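Local coordinates for RNA silencing suppressor p19 (Tomato bushy stunt virus, PDB 4J39), which suppresses RNA silencing as a homodimer that binds small interfering RNA duplexes, probably selecting them by the length of the duplex like a molecular caliper, at residues A[12-17]-A[49-54]; A[6-11]-A[37-42]. All blocks are in the same frame, centred on the assembly; numbering follows the deposited sequence.

Contact 1 (A[12-17]-A[49-54]); sequences DESPSW and KRYLRY. With SO4 (sulfate ion), chain C; SO4 (sulfate ion), chain D; nucleotides of chain B; nucleotides of chain E.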
loop_
_atom_site.group_PDB
_atom_site.type_symbol
_atom_site.label_atom_id
_atom_site.label_comp_id
_atom_site.label_asym_id
_atom_site.label_seq_id
_atom_site.Cartn_x
_atom_site.Cartn_y
_atom_site.Cartn_z
ATOM N N ASP A 12 6.189 5.367 -21.296
ATOM C CA ASP A 12 4.776 5.557 -20.971
ATOM C C ASP A 12 3.882 5.101 -22.088
ATOM O O ASP A 12 4.213 5.209 -23.269
ATOM C CB ASP A 12 4.504 7.056 -20.694
ATOM C CG ASP A 12 3.135 7.329 -20.138
ATOM O OD1 ASP A 12 2.877 6.925 -19.021
ATOM O OD2 ASP A 12 2.348 7.964 -20.850
ATOM N N GLU A 13 2.663 4.674 -21.727
ATOM C CA GLU A 13 1.671 4.126 -22.623
ATOM C C GLU A 13 0.322 4.767 -22.433
ATOM O O GLU A 13 -0.781 4.190 -22.699
ATOM C CB GLU A 13 1.568 2.587 -22.500
ATOM C CG GLU A 13 2.941 1.880 -22.877
ATOM C CD GLU A 13 3.077 0.447 -22.506
ATOM O OE1 GLU A 13 2.161 -0.069 -21.812
ATOM O OE2 GLU A 13 4.196 -0.178 -22.783
ATOM N N SER A 14 0.340 6.018 -21.949
ATOM C CA SER A 14 -0.951 6.709 -21.784
ATOM C C SER A 14 -1.754 6.753 -23.059
ATOM O O SER A 14 -1.259 7.103 -24.125
ATOM C CB SER A 14 -0.713 8.219 -21.350
ATOM O OG SER A 14 -0.109 8.217 -20.096
ATOM N N PRO A 15 -3.098 6.523 -22.981
ATOM C CA PRO A 15 -3.877 6.639 -24.160
ATOM C C PRO A 15 -4.297 8.089 -24.473
ATOM O O PRO A 15 -4.419 8.865 -23.513
ATOM C CB PRO A 15 -5.228 5.986 -23.771
ATOM C CG PRO A 15 -5.257 5.954 -22.348
ATOM C CD PRO A 15 -3.857 5.982 -21.840
ATOM N N SER A 16 -4.476 8.419 -25.748
ATOM C CA SER A 16 -4.976 9.724 -26.139
ATOM C C SER A 16 -6.407 9.787 -25.622
ATOM O O SER A 16 -7.097 8.805 -25.323
ATOM C CB SER A 16 -4.983 9.944 -27.644
ATOM O OG SER A 16 -5.894 9.014 -28.257
ATOM N N TRP A 17 -6.909 11.002 -25.546
ATOM C CA TRP A 17 -8.338 11.120 -25.174
ATOM C C TRP A 17 -9.305 10.378 -26.106
ATOM O O TRP A 17 -10.209 9.703 -25.657
ATOM C CB TRP A 17 -8.653 12.623 -25.154
ATOM C CG TRP A 17 -10.069 12.874 -24.572
ATOM C CD1 TRP A 17 -10.808 12.072 -23.734
ATOM C CD2 TRP A 17 -10.855 14.080 -24.775
ATOM N NE1 TRP A 17 -12.027 12.688 -23.437
ATOM C CE2 TRP A 17 -12.064 13.916 -24.052
ATOM C CE3 TRP A 17 -10.639 15.246 -25.519
ATOM C CZ2 TRP A 17 -13.079 14.898 -24.027
ATOM C CZ3 TRP A 17 -11.649 16.270 -25.481
ATOM C CH2 TRP A 17 -12.845 16.061 -24.754
ATOM N N LYS A 49 6.147 8.982 -13.545
ATOM C CA LYS A 49 4.820 8.316 -13.693
ATOM C C LYS A 49 4.721 7.455 -14.929
ATOM O O LYS A 49 5.287 7.771 -15.981
ATOM C CB LYS A 49 3.700 9.299 -13.736
ATOM C CG LYS A 49 3.447 10.111 -12.459
ATOM C CD LYS A 49 2.407 11.253 -12.703
ATOM C CE LYS A 49 2.182 12.116 -11.379
ATOM N NZ LYS A 49 0.806 12.745 -11.354
ATOM N N ARG A 50 3.952 6.342 -14.852
ATOM C CA ARG A 50 3.690 5.535 -16.014
ATOM C C ARG A 50 2.216 5.088 -16.059
ATOM O O ARG A 50 1.656 4.717 -14.988
ATOM C CB ARG A 50 4.572 4.245 -16.149
ATOM C CG ARG A 50 6.022 4.405 -16.422
ATOM C CD ARG A 50 6.197 4.886 -17.844
ATOM N NE ARG A 50 7.620 5.086 -18.174
ATOM C CZ ARG A 50 8.294 6.208 -17.947
ATOM N NH1 ARG A 50 7.756 7.240 -17.302
ATOM N NH2 ARG A 50 9.537 6.269 -18.342
ATOM N N TYR A 51 1.613 5.142 -17.222
ATOM C CA TYR A 51 0.401 4.367 -17.508
ATOM C C TYR A 51 0.860 3.228 -18.398
ATOM O O TYR A 51 1.475 3.475 -19.428
ATOM C CB TYR A 51 -0.616 5.199 -18.220
ATOM C CG TYR A 51 -1.959 4.526 -18.333
ATOM C CD1 TYR A 51 -2.225 3.596 -19.325
ATOM C CD2 TYR A 51 -2.935 4.846 -17.458
ATOM C CE1 TYR A 51 -3.523 3.006 -19.395
ATOM C CE2 TYR A 51 -4.179 4.258 -17.478
ATOM C CZ TYR A 51 -4.450 3.292 -18.441
ATOM O OH TYR A 51 -5.717 2.776 -18.511
ATOM N N LEU A 52 0.539 1.964 -18.033
ATOM C CA LEU A 52 1.044 0.783 -18.767
ATOM C C LEU A 52 -0.208 -0.099 -19.086
ATOM O O LEU A 52 -1.051 -0.294 -18.195
ATOM C CB LEU A 52 2.013 0.024 -17.956
ATOM C CG LEU A 52 3.423 0.695 -17.780
ATOM C CD1 LEU A 52 4.222 -0.066 -16.727
ATOM C CD2 LEU A 52 4.081 0.969 -19.108
ATOM N N ARG A 53 -0.212 -0.632 -20.310
ATOM C CA ARG A 53 -1.342 -1.498 -20.794
ATOM C C ARG A 53 -1.226 -2.777 -20.096
ATOM O O ARG A 53 -0.144 -3.359 -19.973
ATOM C CB ARG A 53 -1.319 -1.654 -22.321
ATOM C CG ARG A 53 -1.218 -0.329 -23.045
ATOM C CD ARG A 53 -2.366 0.555 -22.569
ATOM N NE ARG A 53 -2.272 1.927 -23.156
ATOM C CZ ARG A 53 -2.822 2.268 -24.285
ATOM N NH1 ARG A 53 -2.691 3.484 -24.794
ATOM N NH2 ARG A 53 -3.691 1.386 -24.884
ATOM N N TYR A 54 -2.378 -3.356 -19.765
ATOM C CA TYR A 54 -2.379 -4.522 -18.949
ATOM C C TYR A 54 -3.688 -5.252 -19.216
ATOM O O TYR A 54 -4.752 -4.672 -19.075
ATOM C CB TYR A 54 -2.185 -4.314 -17.445
ATOM C CG TYR A 54 -2.310 -5.599 -16.622
ATOM C CD1 TYR A 54 -1.420 -6.679 -16.785
ATOM C CD2 TYR A 54 -3.307 -5.704 -15.618
ATOM C CE1 TYR A 54 -1.555 -7.803 -16.049
ATOM C CE2 TYR A 54 -3.408 -6.833 -14.834
ATOM C CZ TYR A 54 -2.561 -7.913 -15.084
ATOM O OH TYR A 54 -2.763 -9.040 -14.272
HETATM S S SO4 C . 10.369 9.789 -17.292
HETATM O O1 SO4 C . 9.977 8.767 -16.237
HETATM O O2 SO4 C . 11.490 10.604 -16.739
HETATM O O3 SO4 C . 9.257 10.618 -17.563
HETATM O O4 SO4 C . 10.777 9.049 -18.410
HETATM S S SO4 D . -5.212 10.855 -31.355
HETATM O O1 SO4 D . -5.244 12.060 -30.494
HETATM O O2 SO4 D . -5.937 9.783 -30.695
HETATM O O3 SO4 D . -5.770 11.057 -32.678
HETATM O O4 SO4 D . -3.786 10.561 -31.369
ATOM P P G B 19 -13.043 22.721 -24.536
ATOM O OP1 G B 19 -13.403 23.681 -25.610
ATOM O OP2 G B 19 -14.067 21.743 -24.093
ATOM O "O5'" G B 19 -11.758 21.900 -25.047
ATOM C "C5'" G B 19 -10.426 22.404 -24.988
ATOM C "C4'" G B 19 -9.526 21.201 -25.194
ATOM O "O4'" G B 19 -9.230 20.632 -23.887
ATOM C "C3'" G B 19 -10.152 20.043 -25.983
ATOM O "O3'" G B 19 -10.095 20.202 -27.394
ATOM C "C2'" G B 19 -9.251 18.914 -25.540
ATOM O "O2'" G B 19 -8.048 18.948 -26.242
ATOM C "C1'" G B 19 -9.028 19.252 -24.054
ATOM N N9 G B 19 -9.940 18.455 -23.239
ATOM C C8 G B 19 -11.234 18.711 -22.844
ATOM N N7 G B 19 -11.774 17.721 -22.167
ATOM C C5 G B 19 -10.739 16.749 -22.113
ATOM C C6 G B 19 -10.695 15.479 -21.494
ATOM O O6 G B 19 -11.576 14.906 -20.847
ATOM N N1 G B 19 -9.455 14.825 -21.708
ATOM C C2 G B 19 -8.384 15.354 -22.382
ATOM N N2 G B 19 -7.270 14.592 -22.470
ATOM N N3 G B 19 -8.400 16.568 -22.974
ATOM C C4 G B 19 -9.614 17.194 -22.777
ATOM O OP3 C E 1 -7.651 5.446 -15.546
ATOM P P C E 1 -8.173 4.990 -16.860
ATOM O OP1 C E 1 -7.821 3.557 -17.024
ATOM O OP2 C E 1 -9.618 5.438 -17.043
ATOM O "O5'" C E 1 -7.237 5.715 -17.932
ATOM C "C5'" C E 1 -7.001 7.135 -17.792
ATOM C "C4'" C E 1 -6.184 7.748 -18.923
ATOM O "O4'" C E 1 -6.973 7.960 -20.129
ATOM C "C3'" C E 1 -5.669 9.101 -18.558
ATOM O "O3'" C E 1 -4.513 8.982 -17.733
ATOM C "C2'" C E 1 -5.444 9.726 -19.949
ATOM O "O2'" C E 1 -4.306 9.231 -20.677
ATOM C "C1'" C E 1 -6.726 9.280 -20.616
ATOM N N1 C E 1 -7.976 10.156 -20.321
ATOM C C2 C E 1 -8.118 11.381 -20.949
ATOM O O2 C E 1 -7.239 11.740 -21.716
ATOM N N3 C E 1 -9.250 12.159 -20.720
ATOM C C4 C E 1 -10.183 11.716 -19.865
ATOM N N4 C E 1 -11.282 12.486 -19.659
ATOM C C5 C E 1 -10.055 10.458 -19.199
ATOM C C6 C E 1 -8.933 9.729 -19.455
#

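Contact 2 (A[6-11]-A[37-42]); sequences SPFKLP and FKESWG. With SO4 (sulfate ion), chain C; nucleotides of chain E.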
loop_
_atom_site.group_PDB
_atom_site.type_symbol
_atom_site.label_atom_id
_atom_site.label_comp_id
_atom_site.label_asym_id
_atom_site.label_seq_id
_atom_site.Cartn_x
_atom_site.Cartn_y
_atom_site.Cartn_z
ATOM N N SER A 6 15.090 8.183 -15.274
ATOM C CA SER A 6 13.858 7.637 -14.722
ATOM C C SER A 6 14.117 6.335 -13.978
ATOM O O SER A 6 14.913 5.562 -14.453
ATOM C CB SER A 6 12.993 7.252 -15.916
ATOM O OG SER A 6 11.699 6.865 -15.490
ATOM N N PRO A 7 13.297 5.987 -12.963
ATOM C CA PRO A 7 13.327 4.604 -12.419
ATOM C C PRO A 7 12.698 3.568 -13.316
ATOM O O PRO A 7 12.858 2.327 -13.056
ATOM C CB PRO A 7 12.575 4.760 -11.093
ATOM C CG PRO A 7 11.649 5.755 -11.388
ATOM C CD PRO A 7 12.235 6.760 -12.281
ATOM N N PHE A 8 11.997 4.010 -14.358
ATOM C CA PHE A 8 11.244 3.127 -15.250
ATOM C C PHE A 8 12.094 2.610 -16.416
ATOM O O PHE A 8 12.966 3.345 -16.971
ATOM C CB PHE A 8 9.941 3.747 -15.707
ATOM C CG PHE A 8 9.005 4.020 -14.602
ATOM C CD1 PHE A 8 8.768 5.332 -14.193
ATOM C CD2 PHE A 8 8.304 3.039 -13.940
ATOM C CE1 PHE A 8 7.929 5.608 -13.194
ATOM C CE2 PHE A 8 7.542 3.272 -12.894
ATOM C CZ PHE A 8 7.250 4.615 -12.522
ATOM N N LYS A 9 11.866 1.364 -16.804
ATOM C CA LYS A 9 12.537 0.664 -17.900
ATOM C C LYS A 9 11.705 0.458 -19.180
ATOM O O LYS A 9 12.137 -0.038 -20.216
ATOM C CB LYS A 9 13.007 -0.691 -17.372
ATOM C CG LYS A 9 13.777 -0.681 -16.078
ATOM C CD LYS A 9 14.316 -2.033 -15.703
ATOM C CE LYS A 9 15.354 -2.677 -16.680
ATOM N NZ LYS A 9 15.672 -4.077 -16.205
ATOM N N LEU A 10 10.450 0.909 -19.161
ATOM C CA LEU A 10 9.592 0.838 -20.283
ATOM C C LEU A 10 8.956 2.241 -20.461
ATOM O O LEU A 10 8.754 2.946 -19.500
ATOM C CB LEU A 10 8.447 -0.135 -19.979
ATOM C CG LEU A 10 8.688 -1.637 -19.819
ATOM C CD1 LEU A 10 7.403 -2.348 -19.505
ATOM C CD2 LEU A 10 9.461 -2.252 -21.053
ATOM N N PRO A 11 8.654 2.592 -21.713
ATOM C CA PRO A 11 8.076 3.926 -21.968
ATOM C C PRO A 11 6.661 4.119 -21.466
ATOM O O PRO A 11 5.973 3.092 -21.272
ATOM C CB PRO A 11 7.974 3.984 -23.470
ATOM C CG PRO A 11 8.491 2.757 -23.969
ATOM C CD PRO A 11 8.929 1.858 -22.942
ATOM N N PHE A 37 -3.015 0.332 -16.070
ATOM C CA PHE A 37 -2.922 0.740 -14.676
ATOM C C PHE A 37 -1.939 1.945 -14.658
ATOM O O PHE A 37 -1.172 2.118 -15.635
ATOM C CB PHE A 37 -2.465 -0.394 -13.771
ATOM C CG PHE A 37 -1.038 -0.820 -13.994
ATOM C CD1 PHE A 37 -0.003 -0.280 -13.248
ATOM C CD2 PHE A 37 -0.717 -1.846 -14.960
ATOM C CE1 PHE A 37 1.321 -0.660 -13.383
ATOM C CE2 PHE A 37 0.587 -2.195 -15.115
ATOM C CZ PHE A 37 1.618 -1.599 -14.324
ATOM N N LYS A 38 -2.013 2.716 -13.585
ATOM C CA LYS A 38 -1.034 3.752 -13.398
ATOM C C LYS A 38 -0.128 3.464 -12.227
ATOM O O LYS A 38 -0.565 3.016 -11.137
ATOM C CB LYS A 38 -1.802 5.079 -13.171
ATOM C CG LYS A 38 -2.653 5.766 -14.244
ATOM C CD LYS A 38 -3.383 7.065 -13.760
ATOM C CE LYS A 38 -4.773 6.828 -13.234
ATOM N NZ LYS A 38 -5.691 6.449 -14.350
ATOM N N GLU A 39 1.188 3.881 -12.286
ATOM C CA GLU A 39 2.034 3.694 -11.192
ATOM C C GLU A 39 2.983 4.908 -11.206
ATOM O O GLU A 39 3.070 5.559 -12.268
ATOM C CB GLU A 39 2.933 2.380 -11.267
ATOM C CG GLU A 39 3.818 2.222 -12.534
ATOM C CD GLU A 39 4.618 0.906 -12.652
ATOM O OE1 GLU A 39 5.125 0.756 -13.759
ATOM O OE2 GLU A 39 4.656 0.184 -11.637
ATOM N N SER A 40 3.556 5.153 -10.087
ATOM C CA SER A 40 4.501 6.272 -9.897
ATOM C C SER A 40 5.527 6.052 -8.822
ATOM O O SER A 40 5.329 5.316 -7.859
ATOM C CB SER A 40 3.658 7.536 -9.645
ATOM O OG SER A 40 3.103 7.448 -8.398
ATOM N N TRP A 41 6.714 6.666 -8.984
ATOM C CA TRP A 41 7.745 6.684 -8.031
ATOM C C TRP A 41 8.154 8.157 -7.764
ATOM O O TRP A 41 8.310 8.908 -8.731
ATOM C CB TRP A 41 8.964 6.013 -8.481
ATOM C CG TRP A 41 9.083 4.453 -8.235
ATOM C CD1 TRP A 41 8.905 3.471 -9.133
ATOM C CD2 TRP A 41 9.398 3.852 -7.008
ATOM N NE1 TRP A 41 9.109 2.285 -8.535
ATOM C CE2 TRP A 41 9.368 2.458 -7.211
ATOM C CE3 TRP A 41 9.635 4.327 -5.742
ATOM C CZ2 TRP A 41 9.619 1.622 -6.202
ATOM C CZ3 TRP A 41 9.837 3.457 -4.704
ATOM C CH2 TRP A 41 9.851 2.085 -4.980
ATOM N N GLY A 42 8.157 8.487 -6.492
ATOM C CA GLY A 42 8.500 9.822 -5.984
ATOM C C GLY A 42 9.698 9.732 -5.077
ATOM O O GLY A 42 9.767 8.892 -4.163
HETATM S S SO4 C . 10.369 9.789 -17.292
HETATM O O1 SO4 C . 9.977 8.767 -16.237
HETATM O O2 SO4 C . 11.490 10.604 -16.739
HETATM O O3 SO4 C . 9.257 10.618 -17.563
HETATM O O4 SO4 C . 10.777 9.049 -18.410
ATOM O OP3 C E 1 -7.651 5.446 -15.546
ATOM P P C E 1 -8.173 4.990 -16.860
ATOM O OP1 C E 1 -7.821 3.557 -17.024
ATOM O OP2 C E 1 -9.618 5.438 -17.043
ATOM O "O5'" C E 1 -7.237 5.715 -17.932
ATOM C "C5'" C E 1 -7.001 7.135 -17.792
ATOM C "C4'" C E 1 -6.184 7.748 -18.923
ATOM O "O4'" C E 1 -6.973 7.960 -20.129
ATOM C "C3'" C E 1 -5.669 9.101 -18.558
ATOM O "O3'" C E 1 -4.513 8.982 -17.733
ATOM C "C2'" C E 1 -5.444 9.726 -19.949
ATOM O "O2'" C E 1 -4.306 9.231 -20.677
ATOM C "C1'" C E 1 -6.726 9.280 -20.616
ATOM N N1 C E 1 -7.976 10.156 -20.321
ATOM C C2 C E 1 -8.118 11.381 -20.949
ATOM O O2 C E 1 -7.239 11.740 -21.716
ATOM N N3 C E 1 -9.250 12.159 -20.720
ATOM C C4 C E 1 -10.183 11.716 -19.865
ATOM N N4 C E 1 -11.282 12.486 -19.659
ATOM C C5 C E 1 -10.055 10.458 -19.199
ATOM C C6 C E 1 -8.933 9.729 -19.455
#

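Contact 1 (A[12-17]-A[49-54])
Glu13 meets strand 46-53 through both its backbone and its carboxylate. Its N-H bonds to Tyr51 O (2.9 Å), and its carbonyl O is gripped by Arg53, whose NE (2.7 Å from Glu13 O) and NH1 reach it in the guanidinium plane. With CG anti to the carbonyl carbon (chi1 -61°) and the chain extended beyond it, Glu13 lies obliquely across Leu52, and OE1 accepts from Arg53 N. Asp12 OD1 takes a nearly straight bond from Tyr51 N (2.8 Å), while OD2 receives Ser14 OG on its syn side and Ser14 N from above the carboxylate plane, the bond that makes an Asx turn. Pro15 CD sits over one face of the Tyr51 ring, 4.1 Å from its centroid, as a CH-pi contact.

The RNA comes next: Tyr51 OH bonds to the phosphate oxygen OP1 of C1 (chain E), Pro15 O takes its ribose O2', and Trp17 lays its ring face over the terminal base of G19 (chain B), as expected of p19's end-capping tryptophan. Glu13 pairs with Arg63 of helix 58-65, and Arg53 with Glu19 of helix 17-26. Along its other edge, strand 46-53 bonds to strand 36-43 (Arg50 with Glu39, Leu52 with Phe37).

Contact 2 (A[6-11]-A[37-42])
Phe8 and Pro7 make the apolar part of this contact, both meeting Trp41 on strand 36-43. The Phe8 ring and the five-membered ring of Trp41 meet obliquely, planes 53° apart and centroids 5.7 Å from each other, with Phe8 CZ reaching Trp41 CD1 at 3.9 Å. In Phe8, CG is anti to the carbonyl carbon (chi1 -62°), and the ring beyond it reaches the strand with CZ, which also touches the backbone of Ser40. Pro7 packs beside it, CG lying 4.0 Å from Trp41 CB, the two side chains passing in opposite senses. Trp41 also meets Trp68 edge-to-face, and Val73 of helix 70-78 packs against both Pro7 and Trp41.

The second kind of contact is between an aromatic ring and a carboxylate. Glu39 is extended beyond CG and runs alongside Phe8 in the opposite sense, with ring and carboxylate planes 37° apart. Its OE1 comes 3.6 Å from Phe8 CE2, the closest ring atom, and CG packs against the same carbon.

No hydrogen bond joins the two segments; the polar links run within the loop or outward. Ser6 OG accepts from Phe8 N (3.1 Å), an ST turn, and also bonds to oxygen O1 of a sulfate (chain C), probably from the crystallisation liquor, at 2.7 Å. Pro7 O bonds to Ser72, and Lys9 is joined through its backbone to Ser67.

Chemically, the contact is buried apolar packing set beside a carboxylate whose charge is met by Lys119 of helix 108-124 and whose oxygens are bound by Tyr90 and Ser67. OE2 takes the salt bridge and the Tyr90 bond, OE1 the Ser67 bond. These partners satisfy both oxygens and would probably help keep the group ionised beside the Phe8 ring.

Overall arrangement
Contacts 1 and 2 have centres about 10 Å apart and follow one N-terminal loop across two neighbouring strands of this chain's four-stranded antiparallel sheet. Along the chain the order is 6-11, 12-17, 37-42, 49-54, so the contacts interleave: contact 2 reaches strand 36-43, second in the sheet, and contact 1 an outermost strand, 46-53. They touch directly, Arg50 NE bonding to Leu10 O and Arg50 N to Glu39 O, and both meet the chain C sulfate, probably a crystallisation ion. Contact 2 binds the early loop to the buried interior; contact 1 carries it to helix 17-26, where Trp17 covers the end of the RNA duplex, consistent with a caliper set by duplex length.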